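Local structure of sniffer CG10964-PA (Drosophila melanogaster, 1SNY) at residues A[22-27]-A[49-54]; A[104-109]-A[140-145]. The protein is a carbonyl reductase of the short-chain dehydrogenase/reductase family that binds NADP and probably uses NADPH to reduce carbonyl compounds. All coordinates share one frame; numbering follows the deposited sequence.

Contact 1 pairs two parallel strands, and contact 2 packs a helix against the next strand of the same sheet; their centres lie about 11 Å apart. Segment 22-27 is the shared strand: its other edge joins 104-109 through probable hydrogen bonds, with Leu25 O 2.7 Å from Phe107 N and Leu25 N 2.8 Å from Val105 O. A second link reaches the helix, where Thr27 CG2 lies 3.5 Å from Leu141 CD2. The C-terminal ends of all three strands point toward the NADP site. Here the Thr54 side chain comes within about 5 Å of the cofactor and Asn109 touches it directly, while Tyr189, Lys193 and Thr224 are among the other residues hydrogen-bonded to it.

Contact 1: residues A[22-27]-A[49-54]; sequences NSILIT and QHLFTT
Phe52 and Leu25 cross at about a right angle on one face of two parallel strands, 23-26 and 50-54, whose axes approach to 4.8 Å. The phenylalanine starts close to its neighbour, with its CB 3.5 Å from Leu25 CD1. CG stands beside the backbone N and anti to the carbonyl carbon (chi1 -59°), a setting that turns the ring edge to segment 22-27: CD1 approaches Ile24 O at 3.6 Å, in the plane of the ring. CE1, farther out, comes 4.5 Å from Ser23 CB, and the ring stacks on His75. That same Ile24 O accepts the N-H of Phe52 (N to O 2.8 Å), so the oxygen that takes the backbone bond also lies at the ring's edge. The parallel bonding continues with Ile26 N to Phe52 O, 3.0 Å, and Thr54 N to Ile26 O. Before the strands begin, Gln49 NE2 donates to a lone pair of Asn22 OD1 at 2.7 Å, a polar pair suited to the strands' N-terminal end, where Gln49 is exposed. At the other end small threonines fit the cofactor side: Thr54 OG1 bonds Gly28 N, while Thr27 OG1 accepts from Asn109 N. Ile24, Ile26 and Leu51 provide branched apolar bulk on the opposite face, where helix 32-42, the crossover of this beta-alpha-beta unit, lies against Ile26 and Leu51. Helix 87-98 covers Leu25 and Phe52, with strands 105-108 and 74-78 flanking the pair.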
loop_
_atom_site.group_PDB
_atom_site.type_symbol
_atom_site.label_atom_id
_atom_site.label_comp_id
_atom_site.label_asym_id
_atom_site.label_seq_id
_atom_site.Cartn_x
_atom_site.Cartn_y
_atom_site.Cartn_z
ATOM N N ASN A 22 14.712 21.648 -17.351
ATOM C CA ASN A 22 14.743 21.655 -18.802
ATOM C C ASN A 22 13.581 20.844 -19.353
ATOM O O ASN A 22 12.864 21.303 -20.240
ATOM C CB ASN A 22 16.057 21.083 -19.335
ATOM C CG ASN A 22 16.100 21.063 -20.852
ATOM O OD1 ASN A 22 15.925 22.095 -21.498
ATOM N ND2 ASN A 22 16.327 19.887 -21.429
ATOM N N SER A 23 13.389 19.639 -18.825
ATOM C CA SER A 23 12.305 18.794 -19.297
ATOM C C SER A 23 11.536 18.131 -18.161
ATOM O O SER A 23 12.109 17.750 -17.143
ATOM C CB SER A 23 12.846 17.718 -20.241
ATOM O OG SER A 23 13.686 16.806 -19.558
ATOM N N ILE A 24 10.229 18.003 -18.342
ATOM C CA ILE A 24 9.396 17.378 -17.336
ATOM C C ILE A 24 8.270 16.606 -17.989
ATOM O O ILE A 24 7.721 17.027 -19.013
ATOM C CB ILE A 24 8.807 18.437 -16.358
ATOM C CG1 ILE A 24 7.852 17.769 -15.368
ATOM C CG2 ILE A 24 8.089 19.535 -17.137
ATOM C CD1 ILE A 24 7.421 18.695 -14.229
ATOM N N LEU A 25 7.950 15.458 -17.404
ATOM C CA LEU A 25 6.864 14.608 -17.873
ATOM C C LEU A 25 5.816 14.576 -16.758
ATOM O O LEU A 25 6.129 14.198 -15.630
ATOM C CB LEU A 25 7.366 13.190 -18.133
ATOM C CG LEU A 25 6.255 12.167 -18.391
ATOM C CD1 LEU A 25 5.478 12.580 -19.631
ATOM C CD2 LEU A 25 6.838 10.781 -18.559
ATOM N N ILE A 26 4.590 14.994 -17.066
ATOM C CA ILE A 26 3.505 15.000 -16.084
ATOM C C ILE A 26 2.341 14.177 -16.623
ATOM O O ILE A 26 1.877 14.422 -17.735
ATOM C CB ILE A 26 3.009 16.434 -15.807
ATOM C CG1 ILE A 26 4.191 17.323 -15.406
ATOM C CG2 ILE A 26 1.963 16.418 -14.700
ATOM C CD1 ILE A 26 3.835 18.791 -15.250
ATOM N N THR A 27 1.874 13.205 -15.839
ATOM C CA THR A 27 0.759 12.351 -16.256
ATOM C C THR A 27 -0.589 12.925 -15.814
ATOM O O THR A 27 -0.683 13.535 -14.752
ATOM C CB THR A 27 0.917 10.921 -15.691
ATOM O OG1 THR A 27 0.992 10.970 -14.258
ATOM C CG2 THR A 27 2.181 10.277 -16.243
ATOM N N GLN A 49 11.835 23.712 -21.251
ATOM C CA GLN A 49 12.006 23.702 -22.700
ATOM C C GLN A 49 11.119 22.615 -23.285
ATOM O O GLN A 49 10.577 22.757 -24.382
ATOM C CB GLN A 49 13.467 23.424 -23.082
ATOM C CG GLN A 49 13.685 23.276 -24.586
ATOM C CD GLN A 49 15.153 23.204 -24.980
ATOM O OE1 GLN A 49 15.487 23.207 -26.167
ATOM N NE2 GLN A 49 16.038 23.141 -23.987
ATOM N N HIS A 50 10.975 21.522 -22.543
ATOM C CA HIS A 50 10.149 20.413 -22.986
ATOM C C HIS A 50 9.202 20.018 -21.862
ATOM O O HIS A 50 9.629 19.537 -20.807
ATOM C CB HIS A 50 11.024 19.222 -23.381
ATOM C CG HIS A 50 11.983 19.520 -24.490
ATOM N ND1 HIS A 50 11.570 19.919 -25.744
ATOM C CD2 HIS A 50 13.336 19.465 -24.538
ATOM C CE1 HIS A 50 12.628 20.094 -26.517
ATOM N NE2 HIS A 50 13.712 19.825 -25.810
ATOM N N LEU A 51 7.916 20.244 -22.096
ATOM C CA LEU A 51 6.891 19.922 -21.118
ATOM C C LEU A 51 6.024 18.814 -21.705
ATOM O O LEU A 51 5.097 19.093 -22.463
ATOM C CB LEU A 51 6.039 21.164 -20.839
ATOM C CG LEU A 51 5.317 21.317 -19.497
ATOM C CD1 LEU A 51 4.598 22.656 -19.476
ATOM C CD2 LEU A 51 4.331 20.180 -19.275
ATOM N N PHE A 52 6.339 17.562 -21.377
ATOM C CA PHE A 52 5.553 16.431 -21.875
ATOM C C PHE A 52 4.328 16.224 -21.001
ATOM O O PHE A 52 4.420 16.181 -19.766
ATOM C CB PHE A 52 6.381 15.141 -21.904
ATOM C CG PHE A 52 7.601 15.229 -22.768
ATOM C CD1 PHE A 52 8.765 15.814 -22.285
ATOM C CD2 PHE A 52 7.577 14.757 -24.080
ATOM C CE1 PHE A 52 9.890 15.928 -23.094
ATOM C CE2 PHE A 52 8.699 14.867 -24.895
ATOM C CZ PHE A 52 9.854 15.453 -24.403
ATOM N N THR A 53 3.179 16.091 -21.652
ATOM C CA THR A 53 1.916 15.916 -20.954
ATOM C C THR A 53 1.142 14.752 -21.540
ATOM O O THR A 53 0.977 14.659 -22.758
ATOM C CB THR A 53 1.040 17.169 -21.088
ATOM O OG1 THR A 53 0.742 17.388 -22.473
ATOM C CG2 THR A 53 1.758 18.382 -20.547
ATOM N N THR A 54 0.660 13.866 -20.677
ATOM C CA THR A 54 -0.112 12.724 -21.135
ATOM C C THR A 54 -1.590 12.980 -20.875
ATOM O O THR A 54 -1.959 13.806 -20.036
ATOM C CB THR A 54 0.258 11.430 -20.388
ATOM O OG1 THR A 54 -0.199 11.520 -19.031
ATOM C CG2 THR A 54 1.759 11.212 -20.399
#

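Contact 2: residues A[104-109]-A[140-145]; sequences NVLFNN and MLAKAC. With NAP (NADP nicotinamide-adenine-dinucleotide phosphate), chain B.
Leu106 forks against residues 140-145 of helix 124-155, which run nearly antiparallel to strand 105-108 (167°). Its CD1 rests 3.7 Å from Leu141 CD2 and, at a looser 4.2 Å, from Cys145 SG; the other branch, CD2, presses to 3.5 Å from Ala142 CA. Ala142, with a single methyl 4.1 Å from Leu106 CD2, keeps the helix side slim where the leucine lies close to the backbone. Leu141 CG is anti to its amide nitrogen (chi1 -173°), which carries CD2 in between Leu106 CD1 and Asn108 OD1, 3.7 Å from the latter, as the asparagine and Leu141 slide past each other. Asn108 spends its polar end on Asn170, to which ND2 donates. This is the layered alpha/beta packing of the Rossmann fold, and Asn108 and Asn109 open the Asn-Asn-Ala-Gly motif of the family at the strand's end. Asn109 O accepts a hydrogen bond from O3D of the nicotinamide ribose, 2.8 Å away, and OD1 sits 3.2 Å from C5D. With an alanine in place of Asn109 the backbone oxygen would stay, but Gly28 O would probably lose its weak bond from ND2 and the ribose the side-chain wall beside C5D. The partly exposed far side of the helix makes no contact with the strand: Lys143, fully extended, points away from it, and its NZ bonds Val122 O of the second subunit, while Met140, present as selenomethionine, packs on Ser124 of that subunit.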
loop_
_atom_site.group_PDB
_atom_site.type_symbol
_atom_site.label_atom_id
_atom_site.label_comp_id
_atom_site.label_asym_id
_atom_site.label_seq_id
_atom_site.Cartn_x
_atom_site.Cartn_y
_atom_site.Cartn_z
ATOM N N ASN A 104 14.484 15.505 -16.808
ATOM C CA ASN A 104 14.760 15.973 -15.455
ATOM C C ASN A 104 13.720 15.566 -14.433
ATOM O O ASN A 104 14.062 15.248 -13.298
ATOM C CB ASN A 104 14.883 17.495 -15.414
ATOM C CG ASN A 104 15.988 18.002 -16.295
ATOM O OD1 ASN A 104 15.734 18.589 -17.349
ATOM N ND2 ASN A 104 17.234 17.769 -15.879
ATOM N N VAL A 105 12.446 15.578 -14.814
ATOM C CA VAL A 105 11.417 15.247 -13.837
ATOM C C VAL A 105 10.277 14.393 -14.321
ATOM O O VAL A 105 9.711 14.638 -15.389
ATOM C CB VAL A 105 10.790 16.538 -13.227
ATOM C CG1 VAL A 105 9.682 16.176 -12.243
ATOM C CG2 VAL A 105 11.873 17.375 -12.535
ATOM N N LEU A 106 9.952 13.374 -13.529
ATOM C CA LEU A 106 8.820 12.515 -13.819
ATOM C C LEU A 106 7.843 12.889 -12.726
ATOM O O LEU A 106 8.145 12.726 -11.539
ATOM C CB LEU A 106 9.175 11.026 -13.701
ATOM C CG LEU A 106 7.967 10.083 -13.539
ATOM C CD1 LEU A 106 7.067 10.173 -14.769
ATOM C CD2 LEU A 106 8.442 8.651 -13.323
ATOM N N PHE A 107 6.688 13.413 -13.117
ATOM C CA PHE A 107 5.686 13.797 -12.142
ATOM C C PHE A 107 4.460 12.912 -12.299
ATOM O O PHE A 107 3.604 13.172 -13.152
ATOM C CB PHE A 107 5.317 15.275 -12.314
ATOM C CG PHE A 107 4.681 15.894 -11.095
ATOM C CD1 PHE A 107 4.847 17.251 -10.829
ATOM C CD2 PHE A 107 3.917 15.130 -10.219
ATOM C CE1 PHE A 107 4.264 17.835 -9.708
ATOM C CE2 PHE A 107 3.327 15.707 -9.091
ATOM C CZ PHE A 107 3.502 17.058 -8.837
ATOM N N ASN A 108 4.409 11.851 -11.488
ATOM C CA ASN A 108 3.301 10.900 -11.470
ATOM C C ASN A 108 2.107 11.596 -10.837
ATOM O O ASN A 108 2.010 11.678 -9.613
ATOM C CB ASN A 108 3.667 9.665 -10.627
ATOM C CG ASN A 108 4.518 8.664 -11.385
ATOM O OD1 ASN A 108 4.184 8.280 -12.501
ATOM N ND2 ASN A 108 5.616 8.223 -10.771
ATOM N N ASN A 109 1.185 12.079 -11.663
ATOM C CA ASN A 109 0.026 12.796 -11.144
ATOM C C ASN A 109 -1.266 12.038 -11.356
ATOM O O ASN A 109 -2.211 12.192 -10.587
ATOM C CB ASN A 109 -0.068 14.172 -11.803
ATOM C CG ASN A 109 -1.326 14.920 -11.416
ATOM O OD1 ASN A 109 -1.498 15.322 -10.263
ATOM N ND2 ASN A 109 -2.218 15.103 -12.377
HETATM N N MSE A 140 5.857 1.448 -12.324
HETATM C CA MSE A 140 6.252 1.015 -13.654
HETATM C C MSE A 140 6.698 2.158 -14.555
HETATM O O MSE A 140 7.601 1.976 -15.371
HETATM C CB MSE A 140 5.127 0.215 -14.310
HETATM C CG MSE A 140 4.799 -1.089 -13.579
HETATM SE SE MSE A 140 6.283 -2.306 -13.331
HETATM C CE MSE A 140 6.373 -3.067 -15.141
ATOM N N LEU A 141 6.094 3.334 -14.414
ATOM C CA LEU A 141 6.511 4.466 -15.231
ATOM C C LEU A 141 7.882 4.929 -14.743
ATOM O O LEU A 141 8.734 5.319 -15.538
ATOM C CB LEU A 141 5.501 5.621 -15.148
ATOM C CG LEU A 141 5.775 6.780 -16.117
ATOM C CD1 LEU A 141 5.986 6.237 -17.532
ATOM C CD2 LEU A 141 4.615 7.760 -16.106
ATOM N N ALA A 142 8.092 4.884 -13.427
ATOM C CA ALA A 142 9.377 5.286 -12.867
ATOM C C ALA A 142 10.431 4.376 -13.480
ATOM O O ALA A 142 11.470 4.836 -13.948
ATOM C CB ALA A 142 9.368 5.137 -11.341
ATOM N N LYS A 143 10.133 3.078 -13.492
ATOM C CA LYS A 143 11.036 2.074 -14.050
ATOM C C LYS A 143 11.420 2.406 -15.489
ATOM O O LYS A 143 12.608 2.421 -15.843
ATOM C CB LYS A 143 10.377 0.684 -14.007
ATOM C CG LYS A 143 11.173 -0.408 -14.734
ATOM C CD LYS A 143 10.395 -1.722 -14.836
ATOM C CE LYS A 143 11.188 -2.757 -15.627
ATOM N NZ LYS A 143 10.488 -4.069 -15.730
ATOM N N ALA A 144 10.413 2.680 -16.309
ATOM C CA ALA A 144 10.627 2.989 -17.717
ATOM C C ALA A 144 11.434 4.261 -17.947
ATOM O O ALA A 144 12.275 4.315 -18.838
ATOM C CB ALA A 144 9.286 3.094 -18.433
ATOM N N CYS A 145 11.182 5.280 -17.137
ATOM C CA CYS A 145 11.879 6.552 -17.269
ATOM C C CYS A 145 13.270 6.568 -16.660
ATOM O O CYS A 145 14.017 7.524 -16.858
ATOM C CB CYS A 145 11.056 7.669 -16.621
ATOM S SG CYS A 145 9.494 8.036 -17.431
HETATM P PA NAP B . -8.889 14.369 -11.217
HETATM O O1A NAP B . -9.796 13.292 -11.164
HETATM O O2A NAP B . -9.251 15.812 -11.504
HETATM O O5B NAP B . -7.723 14.037 -12.259
HETATM C C5B NAP B . -7.159 12.700 -12.298
HETATM C C4B NAP B . -6.279 12.782 -13.585
HETATM O O4B NAP B . -5.618 11.440 -13.728
HETATM C C3B NAP B . -7.067 12.942 -14.923
HETATM O O3B NAP B . -6.253 13.747 -15.789
HETATM C C2B NAP B . -7.239 11.510 -15.385
HETATM O O2B NAP B . -7.522 11.316 -16.764
HETATM C C1B NAP B . -5.890 10.871 -14.986
HETATM N N9A NAP B . -6.036 9.425 -14.974
HETATM C C8A NAP B . -6.796 8.572 -14.200
HETATM N N7A NAP B . -6.660 7.289 -14.514
HETATM C C5A NAP B . -5.751 7.314 -15.561
HETATM C C6A NAP B . -5.214 6.258 -16.319
HETATM N N6A NAP B . -5.480 4.934 -16.186
HETATM N N1A NAP B . -4.297 6.602 -17.330
HETATM C C2A NAP B . -3.941 7.941 -17.565
HETATM N N3A NAP B . -4.461 9.000 -16.835
HETATM C C4A NAP B . -5.361 8.635 -15.844
HETATM O O3 NAP B . -8.094 14.432 -9.854
HETATM P PN NAP B . -6.999 15.411 -9.283
HETATM O O1N NAP B . -7.504 16.102 -8.085
HETATM O O2N NAP B . -6.569 16.269 -10.420
HETATM O O5D NAP B . -5.872 14.403 -8.811
HETATM C C5D NAP B . -4.471 14.638 -9.183
HETATM C C4D NAP B . -3.594 13.814 -8.257
HETATM O O4D NAP B . -3.573 14.419 -6.939
HETATM C C3D NAP B . -4.049 12.338 -8.019
HETATM O O3D NAP B . -2.909 11.446 -8.004
HETATM C C2D NAP B . -4.776 12.426 -6.686
HETATM O O2D NAP B . -4.873 11.189 -6.015
HETATM C C1D NAP B . -3.955 13.412 -5.944
HETATM N N1N NAP B . -4.626 14.203 -4.889
HETATM C C2N NAP B . -5.723 15.099 -5.099
HETATM C C3N NAP B . -6.235 15.769 -3.977
HETATM C C7N NAP B . -7.409 16.743 -4.144
HETATM O O7N NAP B . -7.804 17.292 -3.132
HETATM N N7N NAP B . -7.946 16.963 -5.314
HETATM C C4N NAP B . -5.672 15.563 -2.637
HETATM C C5N NAP B . -4.587 14.664 -2.494
HETATM C C6N NAP B . -4.051 13.973 -3.611
HETATM P P2B NAP B . -9.047 11.234 -17.367
HETATM O O1X NAP B . -9.523 12.685 -17.485
HETATM O O2X NAP B . -8.798 10.574 -18.682
HETATM O O3X NAP B . -9.888 10.445 -16.374
#